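PDB 3BMA: D-alanyl-lipoteichoic acid synthetase from Streptococcus pneumoniae, which probably takes part in the D-alanylation of lipoteichoic acid during cell-wall biogenesis, as a membrane-associated member of the DltD family. Local coordinates for residues A13-A18 / S70-L75; N99-Y104 / D365-N370; Q141-A146 / Q164-K169; F267-S272 / A307-D312; P297-K302 / K347-L352. The protein carries 1 engineered substitution. All blocks are in the same frame, centred on the assembly; numbering follows the deposited sequence. Where two conformers were deposited one is given.

Contact 1 of 5, residues A13-A18 / S70-L75; sequences AEKRSA and SYRPYL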
# COMPACT_ATOMS: atom_id res chain seq x y z
N ALA C 13 38.55 1.39 -8.58
CA ALA C 13 37.42 2.33 -8.64
C ALA C 13 37.24 3.11 -7.34
O ALA C 13 36.82 4.27 -7.36
CB ALA C 13 36.14 1.60 -9.00
N GLU C 14 37.57 2.47 -6.23
CA GLU C 14 37.44 3.07 -4.90
C GLU C 14 38.49 4.12 -4.61
O GLU C 14 38.21 5.11 -3.94
CB GLU C 14 37.46 1.99 -3.84
CG GLU C 14 36.24 1.11 -3.88
CD GLU C 14 36.44 -0.19 -3.15
OE1 GLU C 14 37.28 -0.24 -2.22
OE2 GLU C 14 35.75 -1.16 -3.50
N LYS C 15 39.71 3.90 -5.11
CA LYS C 15 40.80 4.85 -4.96
C LYS C 15 40.52 6.14 -5.73
O LYS C 15 40.84 7.23 -5.24
CB LYS C 15 42.13 4.24 -5.41
CG LYS C 15 42.70 3.23 -4.42
CD LYS C 15 44.10 2.80 -4.80
CE LYS C 15 44.78 2.09 -3.64
NZ LYS C 15 46.11 1.54 -4.02
N ARG C 16 39.91 6.00 -6.90
CA ARG C 16 39.55 7.16 -7.74
C ARG C 16 38.40 7.97 -7.14
O ARG C 16 38.40 9.20 -7.23
CB ARG C 16 39.22 6.71 -9.16
CG ARG C 16 40.40 6.08 -9.87
CD ARG C 16 40.08 5.65 -11.28
NE ARG C 16 40.79 4.42 -11.60
CZ ARG C 16 40.21 3.23 -11.74
NH1 ARG C 16 38.90 3.10 -11.62
NH2 ARG C 16 40.95 2.17 -12.03
N SER C 17 37.45 7.27 -6.52
CA SER C 17 36.32 7.91 -5.84
C SER C 17 36.76 8.65 -4.58
O SER C 17 36.22 9.71 -4.26
CB SER C 17 35.27 6.86 -5.46
OG SER C 17 34.84 6.14 -6.60
N ALA C 18 37.74 8.08 -3.89
CA ALA C 18 38.25 8.61 -2.63
C ALA C 18 38.87 9.99 -2.75
O ALA C 18 38.79 10.79 -1.82
CB ALA C 18 39.25 7.65 -2.03
N SER C 70 48.16 2.02 6.62
CA SER C 70 47.11 1.07 6.99
C SER C 70 45.69 1.60 6.71
O SER C 70 44.70 0.95 7.07
CB SER C 70 47.26 0.66 8.46
OG SER C 70 47.29 1.79 9.32
N TYR C 71 45.61 2.76 6.08
CA TYR C 71 44.34 3.40 5.72
C TYR C 71 44.49 4.28 4.49
O TYR C 71 45.59 4.68 4.13
CB TYR C 71 43.79 4.22 6.90
CG TYR C 71 44.63 5.42 7.28
CD1 TYR C 71 45.62 5.32 8.26
CD2 TYR C 71 44.42 6.67 6.68
CE1 TYR C 71 46.39 6.43 8.62
CE2 TYR C 71 45.19 7.77 7.02
CZ TYR C 71 46.17 7.65 7.99
OH TYR C 71 46.93 8.74 8.34
N ARG C 72 43.36 4.57 3.84
CA ARG C 72 43.26 5.60 2.81
C ARG C 72 42.15 6.57 3.20
O ARG C 72 41.11 6.14 3.70
CB ARG C 72 42.95 4.99 1.45
CG ARG C 72 44.03 4.09 0.86
CD ARG C 72 45.34 4.82 0.62
NE ARG C 72 46.36 3.96 0.02
CZ ARG C 72 47.13 3.11 0.69
NH1 ARG C 72 47.02 2.98 2.01
NH2 ARG C 72 48.02 2.37 0.04
N PRO C 73 42.36 7.88 3.01
CA PRO C 73 41.26 8.83 3.21
C PRO C 73 40.21 8.74 2.11
O PRO C 73 40.56 8.60 0.94
CB PRO C 73 41.96 10.20 3.16
CG PRO C 73 43.43 9.92 3.25
CD PRO C 73 43.62 8.57 2.65
N TYR C 74 38.93 8.77 2.49
CA TYR C 74 37.85 9.02 1.54
C TYR C 74 37.39 10.45 1.77
O TYR C 74 36.73 10.75 2.77
CB TYR C 74 36.67 8.05 1.71
CG TYR C 74 35.75 8.04 0.49
CD1 TYR C 74 35.84 7.03 -0.47
CD2 TYR C 74 34.81 9.06 0.29
CE1 TYR C 74 35.02 7.03 -1.59
CE2 TYR C 74 33.99 9.07 -0.84
CZ TYR C 74 34.09 8.05 -1.77
OH TYR C 74 33.27 8.05 -2.87
N LEU C 75 37.75 11.33 0.85
CA LEU C 75 37.52 12.76 1.02
C LEU C 75 36.07 13.13 0.75
O LEU C 75 35.58 13.04 -0.39
CB LEU C 75 38.48 13.57 0.14
CG LEU C 75 39.97 13.17 0.19
CD1 LEU C 75 40.73 13.78 -0.97
CD2 LEU C 75 40.61 13.51 1.53
O HOH W 1 36.03 12.17 -3.15

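Contact 2 of 5, residues N99-Y104 / D365-N370; sequences NKQVVY and DPFLSN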
# COMPACT_ATOMS: atom_id res chain seq x y z
N ASN C 99 30.96 2.17 14.82
CA ASN C 99 32.21 1.82 15.54
C ASN C 99 33.50 2.14 14.77
O ASN C 99 34.44 1.33 14.75
CB ASN C 99 32.23 0.35 16.00
CG ASN C 99 30.94 -0.09 16.65
OD1 ASN C 99 30.23 -0.95 16.12
ND2 ASN C 99 30.62 0.48 17.81
N LYS C 100 33.55 3.31 14.15
CA LYS C 100 34.67 3.65 13.29
C LYS C 100 35.32 5.00 13.57
O LYS C 100 34.77 5.83 14.27
CB LYS C 100 34.27 3.52 11.81
CG LYS C 100 34.84 2.27 11.17
CD LYS C 100 33.81 1.49 10.40
CE LYS C 100 34.34 0.10 10.07
NZ LYS C 100 33.29 -0.78 9.51
N GLN C 101 36.53 5.19 13.05
CA GLN C 101 37.22 6.47 13.19
C GLN C 101 36.95 7.36 11.98
O GLN C 101 36.93 6.88 10.84
CB GLN C 101 38.72 6.26 13.36
CG GLN C 101 39.13 5.69 14.72
CD GLN C 101 40.64 5.61 14.89
OE1 GLN C 101 41.35 5.18 13.98
NE2 GLN C 101 41.13 6.03 16.05
N VAL C 102 36.71 8.64 12.23
CA VAL C 102 36.57 9.65 11.17
C VAL C 102 37.43 10.90 11.43
O VAL C 102 37.92 11.12 12.55
CB VAL C 102 35.08 10.07 10.91
CG1 VAL C 102 34.16 8.86 10.74
CG2 VAL C 102 34.57 10.98 12.01
N VAL C 103 37.62 11.71 10.38
CA VAL C 103 38.21 13.05 10.50
C VAL C 103 37.13 14.07 10.17
O VAL C 103 36.48 13.98 9.13
CB VAL C 103 39.41 13.23 9.53
CG1 VAL C 103 39.90 14.68 9.52
CG2 VAL C 103 40.54 12.30 9.89
N TYR C 104 36.92 15.03 11.06
CA TYR C 104 35.90 16.05 10.86
C TYR C 104 36.50 17.45 11.04
O TYR C 104 36.81 17.85 12.15
CB TYR C 104 34.72 15.83 11.81
CG TYR C 104 33.47 16.58 11.42
CD1 TYR C 104 32.55 16.02 10.54
CD2 TYR C 104 33.20 17.84 11.94
CE1 TYR C 104 31.41 16.70 10.17
CE2 TYR C 104 32.05 18.53 11.57
CZ TYR C 104 31.16 17.95 10.69
OH TYR C 104 30.03 18.62 10.32
N ASP C 365 47.56 10.98 11.57
CA ASP C 365 48.20 9.67 11.31
C ASP C 365 48.35 8.74 12.53
O ASP C 365 47.89 7.61 12.46
CB ASP C 365 49.52 9.81 10.54
CG ASP C 365 50.21 8.47 10.34
OD1 ASP C 365 49.71 7.65 9.54
OD2 ASP C 365 51.26 8.24 10.98
N PRO C 366 48.96 9.21 13.66
CA PRO C 366 49.06 8.32 14.83
C PRO C 366 47.71 7.90 15.42
O PRO C 366 47.60 6.81 15.97
CB PRO C 366 49.82 9.18 15.85
CG PRO C 366 50.52 10.19 15.05
CD PRO C 366 49.58 10.52 13.95
N PHE C 367 46.71 8.77 15.30
CA PHE C 367 45.34 8.49 15.75
C PHE C 367 44.68 7.39 14.91
O PHE C 367 44.09 6.46 15.45
CB PHE C 367 44.51 9.78 15.72
CG PHE C 367 43.05 9.57 16.02
CD1 PHE C 367 42.62 9.30 17.31
CD2 PHE C 367 42.10 9.67 15.01
CE1 PHE C 367 41.26 9.12 17.59
CE2 PHE C 367 40.74 9.49 15.28
CZ PHE C 367 40.33 9.22 16.57
N LEU C 368 44.79 7.50 13.59
CA LEU C 368 44.17 6.55 12.67
C LEU C 368 44.97 5.25 12.52
O LEU C 368 44.38 4.19 12.28
CB LEU C 368 43.93 7.18 11.29
CG LEU C 368 42.99 8.38 11.15
CD1 LEU C 368 42.93 8.80 9.69
CD2 LEU C 368 41.59 8.09 11.66
N SER C 369 46.29 5.32 12.67
CA SER C 369 47.16 4.13 12.59
C SER C 369 46.98 3.20 13.79
O SER C 369 47.24 1.99 13.68
CB SER C 369 48.63 4.52 12.48
OG SER C 369 48.85 5.37 11.37
N ASN C 370 46.55 3.76 14.91
CA ASN C 370 46.26 3.00 16.12
C ASN C 370 44.80 3.17 16.52
O ASN C 370 44.49 3.97 17.40
CB ASN C 370 47.17 3.46 17.26
CG ASN C 370 48.64 3.36 16.92
OD1 ASN C 370 49.24 2.28 17.00
ND2 ASN C 370 49.25 4.48 16.53

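Contact 3 of 5, residues Q141-A146 / Q164-K169; sequences QASQYA and QKLASK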
# COMPACT_ATOMS: atom_id res chain seq x y z
N GLN C 141 15.02 14.99 19.34
CA GLN C 141 15.30 16.40 19.11
C GLN C 141 16.15 16.61 17.85
O GLN C 141 16.03 17.64 17.19
CB GLN C 141 16.01 17.00 20.33
CG GLN C 141 16.09 18.53 20.38
CD GLN C 141 14.73 19.20 20.51
OE1 GLN C 141 13.84 18.72 21.21
NE2 GLN C 141 14.57 20.33 19.83
N ALA C 142 16.99 15.63 17.53
CA ALA C 142 17.79 15.66 16.30
C ALA C 142 16.91 15.60 15.05
O ALA C 142 17.18 16.29 14.07
CB ALA C 142 18.80 14.53 16.30
N SER C 143 15.85 14.78 15.09
CA SER C 143 14.92 14.64 13.97
C SER C 143 14.04 15.88 13.81
O SER C 143 13.75 16.29 12.69
CB SER C 143 14.05 13.40 14.13
OG SER C 143 12.86 13.67 14.87
N GLN C 144 13.62 16.46 14.94
CA GLN C 144 12.78 17.65 14.95
C GLN C 144 13.53 18.88 14.45
O GLN C 144 12.98 19.70 13.71
CB GLN C 144 12.21 17.88 16.36
CG GLN C 144 11.15 18.98 16.45
CD GLN C 144 11.72 20.35 16.80
OE1 GLN C 144 12.51 20.49 17.74
NE2 GLN C 144 11.31 21.37 16.05
N TYR C 145 14.80 19.01 14.86
CA TYR C 145 15.62 20.15 14.46
C TYR C 145 15.99 20.09 12.97
O TYR C 145 15.92 21.11 12.28
CB TYR C 145 16.88 20.29 15.34
CG TYR C 145 17.79 21.39 14.85
CD1 TYR C 145 17.49 22.73 15.08
CD2 TYR C 145 18.93 21.09 14.11
CE1 TYR C 145 18.31 23.74 14.61
CE2 TYR C 145 19.76 22.09 13.63
CZ TYR C 145 19.44 23.41 13.87
OH TYR C 145 20.25 24.40 13.38
N ALA C 146 16.38 18.91 12.50
CA ALA C 146 16.83 18.74 11.11
C ALA C 146 15.70 18.90 10.10
O ALA C 146 15.93 19.34 8.98
CB ALA C 146 17.52 17.39 10.94
N GLN C 164 7.11 18.12 7.79
CA GLN C 164 6.34 19.00 8.69
C GLN C 164 5.90 18.32 9.99
O GLN C 164 5.90 18.96 11.04
CB GLN C 164 5.10 19.57 7.99
CG GLN C 164 5.36 20.78 7.10
CD GLN C 164 4.12 21.22 6.33
OE1 GLN C 164 3.21 20.42 6.05
NE2 GLN C 164 4.07 22.50 5.97
N LYS C 165 5.52 17.04 9.90
CA LYS C 165 5.16 16.23 11.07
C LYS C 165 6.34 16.07 12.03
O LYS C 165 6.17 16.18 13.24
CB LYS C 165 4.64 14.85 10.66
CG LYS C 165 3.17 14.82 10.28
CD LYS C 165 2.63 13.40 10.24
CE LYS C 165 1.14 13.38 9.94
NZ LYS C 165 0.54 12.02 10.03
N LEU C 166 7.51 15.81 11.47
CA LEU C 166 8.74 15.70 12.25
C LEU C 166 9.14 17.03 12.88
O LEU C 166 9.59 17.06 14.03
CB LEU C 166 9.89 15.16 11.40
CG LEU C 166 9.83 13.70 10.95
CD1 LEU C 166 11.14 13.33 10.27
CD2 LEU C 166 9.58 12.77 12.12
N ALA C 167 8.96 18.12 12.14
CA ALA C 167 9.27 19.47 12.62
C ALA C 167 8.35 19.92 13.76
O ALA C 167 8.78 20.66 14.64
CB ALA C 167 9.20 20.46 11.47
N SER C 168 7.10 19.47 13.74
CA SER C 168 6.11 19.87 14.74
C SER C 168 5.99 18.90 15.92
O SER C 168 5.02 18.97 16.67
CB SER C 168 4.74 20.04 14.08
OG SER C 168 4.76 21.07 13.11
N LYS C 169 6.98 18.02 16.07
CA LYS C 169 7.01 16.95 17.10
C LYS C 169 5.84 15.95 17.03
O LYS C 169 5.57 15.23 17.99
CB LYS C 169 7.14 17.53 18.52
CG LYS C 169 8.54 17.97 18.93
CD LYS C 169 9.37 16.81 19.47
CE LYS C 169 10.67 17.30 20.09
NZ LYS C 169 11.44 16.20 20.73

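Contact 4 of 5, residues F267-S272 / A307-D312; sequences FTYLKS and AGLRED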
# COMPACT_ATOMS: atom_id res chain seq x y z
N PHE C 267 33.24 41.59 11.91
CA PHE C 267 32.98 40.16 11.71
C PHE C 267 33.09 39.40 13.03
O PHE C 267 34.10 39.49 13.73
CB PHE C 267 34.01 39.58 10.73
CG PHE C 267 33.57 39.57 9.28
CD1 PHE C 267 33.87 38.48 8.47
CD2 PHE C 267 32.85 40.63 8.73
CE1 PHE C 267 33.49 38.45 7.13
CE2 PHE C 267 32.45 40.61 7.39
CZ PHE C 267 32.77 39.52 6.59
N THR C 268 32.04 38.65 13.37
CA THR C 268 32.02 37.80 14.56
C THR C 268 31.44 36.41 14.27
O THR C 268 30.44 36.28 13.57
CB THR C 268 31.30 38.48 15.76
OG1 THR C 268 31.28 37.58 16.88
CG2 THR C 268 29.86 38.88 15.43
N TYR C 269 32.09 35.38 14.80
CA TYR C 269 31.63 34.01 14.58
C TYR C 269 31.03 33.40 15.84
O TYR C 269 30.87 32.18 15.93
CB TYR C 269 32.76 33.12 14.04
CG TYR C 269 33.40 33.62 12.76
CD1 TYR C 269 34.79 33.62 12.61
CD2 TYR C 269 32.62 34.09 11.70
CE1 TYR C 269 35.38 34.07 11.44
CE2 TYR C 269 33.21 34.54 10.53
CZ TYR C 269 34.59 34.52 10.41
OH TYR C 269 35.18 34.97 9.24
N LEU C 270 30.69 34.25 16.80
CA LEU C 270 30.17 33.77 18.07
C LEU C 270 28.70 33.41 17.98
O LEU C 270 28.21 32.56 18.73
CB LEU C 270 30.39 34.81 19.17
CG LEU C 270 31.78 34.88 19.80
CD1 LEU C 270 31.96 36.19 20.57
CD2 LEU C 270 32.05 33.68 20.71
N LYS C 271 28.00 34.04 17.04
CA LYS C 271 26.57 33.82 16.87
C LYS C 271 26.31 33.15 15.53
O LYS C 271 26.67 33.69 14.48
CB LYS C 271 25.80 35.15 16.96
CG LYS C 271 25.88 35.83 18.33
CD LYS C 271 25.11 37.14 18.32
CE LYS C 271 24.84 37.64 19.73
NZ LYS C 271 23.88 38.77 19.74
N SER C 272 25.72 31.96 15.57
CA SER C 272 25.50 31.15 14.37
C SER C 272 24.49 30.03 14.57
O SER C 272 24.44 29.42 15.65
CB SER C 272 26.81 30.52 13.91
OG SER C 272 26.72 30.13 12.55
N ALA C 307 42.56 42.56 6.83
CA ALA C 307 41.10 42.62 6.75
C ALA C 307 40.43 43.06 8.05
O ALA C 307 39.25 43.40 8.06
CB ALA C 307 40.54 41.28 6.30
N GLY C 308 41.18 43.05 9.16
CA GLY C 308 40.65 43.51 10.44
C GLY C 308 39.87 42.47 11.21
O GLY C 308 39.08 42.80 12.10
N LEU C 309 40.09 41.20 10.87
CA LEU C 309 39.46 40.07 11.56
C LEU C 309 40.12 39.89 12.93
O LEU C 309 41.32 39.61 13.01
CB LEU C 309 39.60 38.81 10.69
CG LEU C 309 38.71 37.56 10.79
CD1 LEU C 309 39.13 36.60 11.90
CD2 LEU C 309 37.25 37.92 10.90
N ARG C 310 39.33 40.07 13.98
CA ARG C 310 39.82 40.08 15.36
C ARG C 310 40.29 38.71 15.87
O ARG C 310 39.56 37.72 15.81
CB ARG C 310 38.75 40.66 16.30
CG ARG C 310 38.41 42.12 16.03
CD ARG C 310 37.13 42.55 16.75
NE ARG C 310 35.92 42.02 16.11
CZ ARG C 310 34.70 42.07 16.63
NH1 ARG C 310 34.49 42.63 17.82
NH2 ARG C 310 33.68 41.56 15.96
N GLU C 311 41.53 38.67 16.38
CA GLU C 311 42.11 37.46 16.97
C GLU C 311 41.46 37.10 18.30
O GLU C 311 41.34 35.93 18.63
CB GLU C 311 43.62 37.63 17.18
CG GLU C 311 44.45 37.63 15.91
CD GLU C 311 45.94 37.76 16.16
OE1 GLU C 311 46.45 37.12 17.12
OE2 GLU C 311 46.62 38.49 15.40
N ASP C 312 41.03 38.13 19.04
CA ASP C 312 40.32 37.96 20.30
C ASP C 312 38.95 37.30 20.11
O ASP C 312 38.53 36.50 20.95
CB ASP C 312 40.17 39.30 21.03
CG ASP C 312 39.67 40.42 20.12
OD1 ASP C 312 38.48 40.78 20.21
OD2 ASP C 312 40.48 40.92 19.31
O HOH W 2 36.38 41.05 13.53

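Contact 5 of 5, residues P297-K302 / K347-L352; sequences PPVNKK and KDTIHL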
# COMPACT_ATOMS: atom_id res chain seq x y z
N PRO C 297 41.08 24.75 11.90
CA PRO C 297 42.05 25.50 11.11
C PRO C 297 42.18 26.96 11.55
O PRO C 297 41.24 27.52 12.13
CB PRO C 297 41.46 25.45 9.69
CG PRO C 297 40.35 24.46 9.74
CD PRO C 297 39.85 24.51 11.14
N PRO C 298 43.35 27.58 11.29
CA PRO C 298 43.45 29.02 11.46
C PRO C 298 43.08 29.80 10.20
O PRO C 298 42.88 29.22 9.13
CB PRO C 298 44.94 29.21 11.75
CG PRO C 298 45.60 28.17 10.93
CD PRO C 298 44.64 27.00 10.87
N VAL C 299 42.96 31.12 10.34
CA VAL C 299 42.92 32.03 9.21
C VAL C 299 44.34 32.57 9.06
O VAL C 299 45.07 32.66 10.04
CB VAL C 299 41.86 33.15 9.41
CG1 VAL C 299 41.93 34.23 8.34
CG2 VAL C 299 40.46 32.55 9.42
N ASN C 300 44.75 32.86 7.82
CA ASN C 300 46.00 33.56 7.52
C ASN C 300 46.09 34.85 8.35
O ASN C 300 45.22 35.71 8.25
CB ASN C 300 46.06 33.85 6.01
CG ASN C 300 47.44 34.30 5.54
OD1 ASN C 300 47.98 35.30 6.00
ND2 ASN C 300 47.99 33.57 4.57
N LYS C 301 47.13 34.94 9.19
CA LYS C 301 47.29 36.07 10.13
C LYS C 301 47.59 37.38 9.42
O LYS C 301 47.09 38.44 9.83
CB LYS C 301 48.36 35.75 11.18
CG LYS C 301 48.52 36.80 12.29
CD LYS C 301 49.45 36.32 13.40
CE LYS C 301 48.67 35.86 14.64
NZ LYS C 301 47.82 34.65 14.41
N LYS C 302 48.40 37.31 8.36
CA LYS C 302 48.73 38.49 7.56
C LYS C 302 47.50 39.00 6.81
O LYS C 302 47.38 40.21 6.56
CB LYS C 302 49.89 38.21 6.60
CG LYS C 302 51.26 38.27 7.26
CD LYS C 302 52.38 38.32 6.24
CE LYS C 302 53.74 38.35 6.93
NZ LYS C 302 54.86 38.40 5.96
N LYS C 347 47.37 27.48 2.63
CA LYS C 347 47.34 27.46 1.16
C LYS C 347 46.74 28.76 0.63
O LYS C 347 47.23 29.32 -0.36
CB LYS C 347 46.57 26.23 0.65
CG LYS C 347 46.43 26.14 -0.87
CD LYS C 347 47.73 25.73 -1.57
CE LYS C 347 47.71 24.26 -2.00
NZ LYS C 347 47.76 23.33 -0.85
N ASP C 348 45.70 29.24 1.30
CA ASP C 348 45.05 30.50 0.94
C ASP C 348 44.66 31.31 2.18
O ASP C 348 45.46 31.48 3.09
CB ASP C 348 43.87 30.27 -0.02
CG ASP C 348 42.94 29.15 0.41
OD1 ASP C 348 42.43 29.18 1.55
OD2 ASP C 348 42.69 28.24 -0.42
N THR C 349 43.43 31.83 2.21
CA THR C 349 42.96 32.63 3.33
C THR C 349 42.47 31.78 4.51
O THR C 349 42.61 32.17 5.67
CB THR C 349 41.85 33.64 2.89
OG1 THR C 349 41.26 34.25 4.04
CG2 THR C 349 40.74 32.96 2.09
N ILE C 350 41.90 30.61 4.21
CA ILE C 350 41.18 29.82 5.21
C ILE C 350 41.52 28.33 5.21
O ILE C 350 41.17 27.62 6.16
CB ILE C 350 39.63 29.99 5.07
CG1 ILE C 350 39.19 29.80 3.61
CG2 ILE C 350 39.18 31.34 5.64
CD1 ILE C 350 37.69 29.64 3.43
N HIS C 351 42.20 27.86 4.17
CA HIS C 351 42.47 26.43 4.01
C HIS C 351 43.89 26.02 4.35
O HIS C 351 44.85 26.71 3.98
CB HIS C 351 42.14 25.96 2.58
CG HIS C 351 40.71 26.15 2.21
ND1 HIS C 351 40.32 26.81 1.06
CD2 HIS C 351 39.56 25.79 2.83
CE1 HIS C 351 39.00 26.84 0.99
NE2 HIS C 351 38.52 26.23 2.06
N LEU C 352 44.00 24.90 5.07
CA LEU C 352 45.27 24.24 5.33
C LEU C 352 45.92 23.82 4.03
O LEU C 352 45.24 23.42 3.08
CB LEU C 352 45.06 22.99 6.20
CG LEU C 352 45.44 22.95 7.68
CD1 LEU C 352 44.81 24.07 8.48
CD2 LEU C 352 45.05 21.60 8.28
O HOH W 3 39.85 28.66 8.23

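Contact 1 of 5, residues A13-A18 / S70-L75
Tyr-74 lies with one ring face against helix segment 13-18, a main part of the contact. With CG anti to the backbone N (chi1 -163°), the ring runs beneath Ala-18, whose CA sits 3.6 Å above the ring plane, displaced toward the rim at CD1 and CE1: a CH-pi contact made by the backbone CA. The methyl CB of Ala-18 touches Tyr-74 CD1 at 3.8 Å and also lies 3.4 Å from Pro-73 O. At the tip of the ring, Tyr-74 OH comes to 3.5 Å from Ser-17 CB, while Ser-17 OG turns back to Ala-13 O within its own helix and also meets Gln-31. Strand 72-76 is an outermost strand of the parallel sheet, and the helix segment crosses it at 56°, with helix 29-36 also touching Tyr-74. Beyond the ring, Leu-75 N donates a nearly straight bond of 2.9 Å to Ala-18 O (164°), in the carbonyl plane. Water 1 sits between the same two backbones, within hydrogen-bonding distance of Ser-17 O and Leu-75 O. Farther along, Lys-15 NZ approaches Arg-72 NH2 to 4.6 Å. Arg-72 NH1 bonds to Arg-69 O, while its NE makes a salt bridge to Glu-65; Lys-15 reaches Glu-65 in a weak, long ion pair, and this shared carboxylate would offset the repulsion between two like charges.

Contact 2 of 5, residues N99-Y104 / D365-N370
One face of the Phe-367 ring carries the side-chain amide of Gln-101: NE2 stands 3.3 Å above the ring plane, shifted toward the rim near CZ, with the amide and ring planes 34° apart. At the ring edge, near its plane, Val-102 O lies 4.2 Å from CE2. Phe-367 and Gln-101 meet tip to tip, the phenylalanine with CG anti to its backbone N (chi1 174°), the glutamine extended beyond CG. From above the ring the same NE2 donates to Phe-367 O at 3.1 Å, a somewhat bent bond that reaches the oxygen from above the carbonyl plane. The other amide atom, Gln-101 OE1, accepts from Arg-42, which also binds Leu-368 O, so a single guanidinium ties the glutamine to the end of the helix. The contact lays helix 355-369 over one side of the parallel sheet at the middle strand 101-105, the short segments running nearly antiparallel (156°), as expected of the alpha/beta/alpha sandwich of the SGNH hydrolase clan. Leu-368 fills in beside the glutamine, its CD2 lying 3.8 Å from Gln-101 CB, while its CD1 touches Val-103 CG2 more loosely at 4.2 Å. Past this layer the helix comes to its end: Ser-369 OG and Ser-369 N both bond to Asp-365 O, and Asn-370 ND2 turns back to a lone pair of Pro-366 O, 2.9 Å away.

Contact 3 of 5, residues Q141-A146 / Q164-K169
A single direct hydrogen bond crosses between the segments. The amide of Gln-144, with CG anti to its backbone N and the chain bent at chi2 (-93°), swings NE2 to 3.0 Å from Ala-167 O, in the carbonyl plane and on a lone pair. Weaker polar contact lies alongside it: Gln-144 CA points its hydrogen at Leu-166 O, 3.4 Å away, so two successive carbonyls near the end of helix 160-167 face one glutamine. Apolar packing is carried by aliphatic stems. Lys-169 bends at chi2 and lays its chain over Gln-144, CG against CG at 3.7 Å; on the other side of the pair, Leu-166 meets Phe-133 and Leu-134 of helix 127-136. Leu-166 CB also makes a van der Waals contact with a backbone oxygen, Ser-143 O, at 4.2 Å. At the exposed Lys-169, the chain crosses Gln-141 at about a right angle, Lys-169 NZ lying 3.5 Å from Gln-141 OE1. Ser-168, the first residue to leave the helix, bonds through both N and OG to Gln-164 O. The start of helix 141-153 thus lies against the end of helix 160-167, an alpha-alpha hairpin of two consecutive helices, here well away from the central sheet.

Contact 4 of 5, residues F267-S272 / A307-D312
Residues 307-312 form the short connection between the consecutive helices 301-307 and 311-326: Gly-308, at positive phi, ends helix 301-307, and Arg-310 is the N-cap residue of helix 311-326. Against this corner lies the loop 267-272 that leads into helix 274-287. The first shell is one methyl and one guanidinium. Leu-309, with CG anti to its backbone N (chi1 -158°), puts CD2 3.6 Å from Phe-267 CB and 4.0 Å from Tyr-269 OH, crossing the tyrosine at about a right angle. Arg-310 bends at chi3 and donates from NH2 to Phe-267 O, 3.1 Å away; the oxygen lies near the guanidinium plane, but the donor comes from well above the carbonyl plane. Thr-268 CB rests 3.9 Å from the same NH2. Water 2 bridges the same groups: it accepts from Arg-310 NE and from the backbone N of Arg-310, and gives a proton to Phe-267 O, so that oxygen takes two bonds and the bend of the arginine is held from both its ends. Farther out, Gln-264 packs on Leu-309, Tyr-269 touches Thr-317 of helix 311-326, and a glycerol, probably from the crystallisation liquor, bonds to Thr-268 O. Within the loop, the threonine hydroxyl bends over its own chain, Thr-268 OG1 receiving a weak bond of 3.4 Å from Leu-270 N.

Contact 5 of 5, residues P297-K302 / K347-L352
The contact is tight at two places. At one end Leu-352 CD1 fits against two consecutive prolines, 3.8 Å from both Pro-297 CB and Pro-298 CD, with the second proline crossed at about a right angle. At the other end the backbones join: Asn-300 N donates to Thr-349 O at 3.1 Å, nearly straight (168°), and Val-299 CG1 presses on the same oxygen at 3.4 Å. Asn-300 is the N-cap of helix 301-307; its OD1 takes the N of Trp-303 and its ND2 goes to Met-242 O. Another side is looser and partly exposed. Val-299 and Ile-350 lie side by side, their CG2 methyls 4.2 Å apart, and water 3 bridges Pro-298 O and Ile-350 O by donating to both. A glycerol, probably from the crystallisation liquor, lies near Ile-350. The loop 347-352 is folded by Asp-348 in an Asx turn: OD1 accepts from Ile-350 N on its anti lone pair and from His-351 N from above the carboxylate plane, while OD2 uses its syn lone pair for His-351 ND1 at 3.1 Å, close to the ring plane. Ile-350 CG1 covers one ring face, and Ser-50 and Glu-51 touch the imidazole. An Asp-x-x-His pair beside a serine is consistent with the active-site block of SGNH hydrolases; the carboxylate, fixed by three donors, would hold the ring's rotation and probably raise the basicity of its far nitrogen.

Overall arrangement
Five strands in a parallel sheet, 72-76, 43-47, 101-105, 291-296 and 333-335, organise the fold. Contact 1 lies at the outermost strand 72-76 and contact 2 at the central strand 101-105; their centres are 14 Å apart and they touch through Tyr-71, which packs on helix 355-369. Contact 5 begins just past strand 291-296 and ends shortly before that helix. Its centre is 14 Å from contact 4, the two sharing consecutive helices 301-307 and 311-326 and interleaving in sequence. Contact 3 is peripheral, 31 Å or more from every other centre. Along the chain contact 1 closes first, and contact 2 then spans contacts 3, 4 and 5, so late residues return to the early strands.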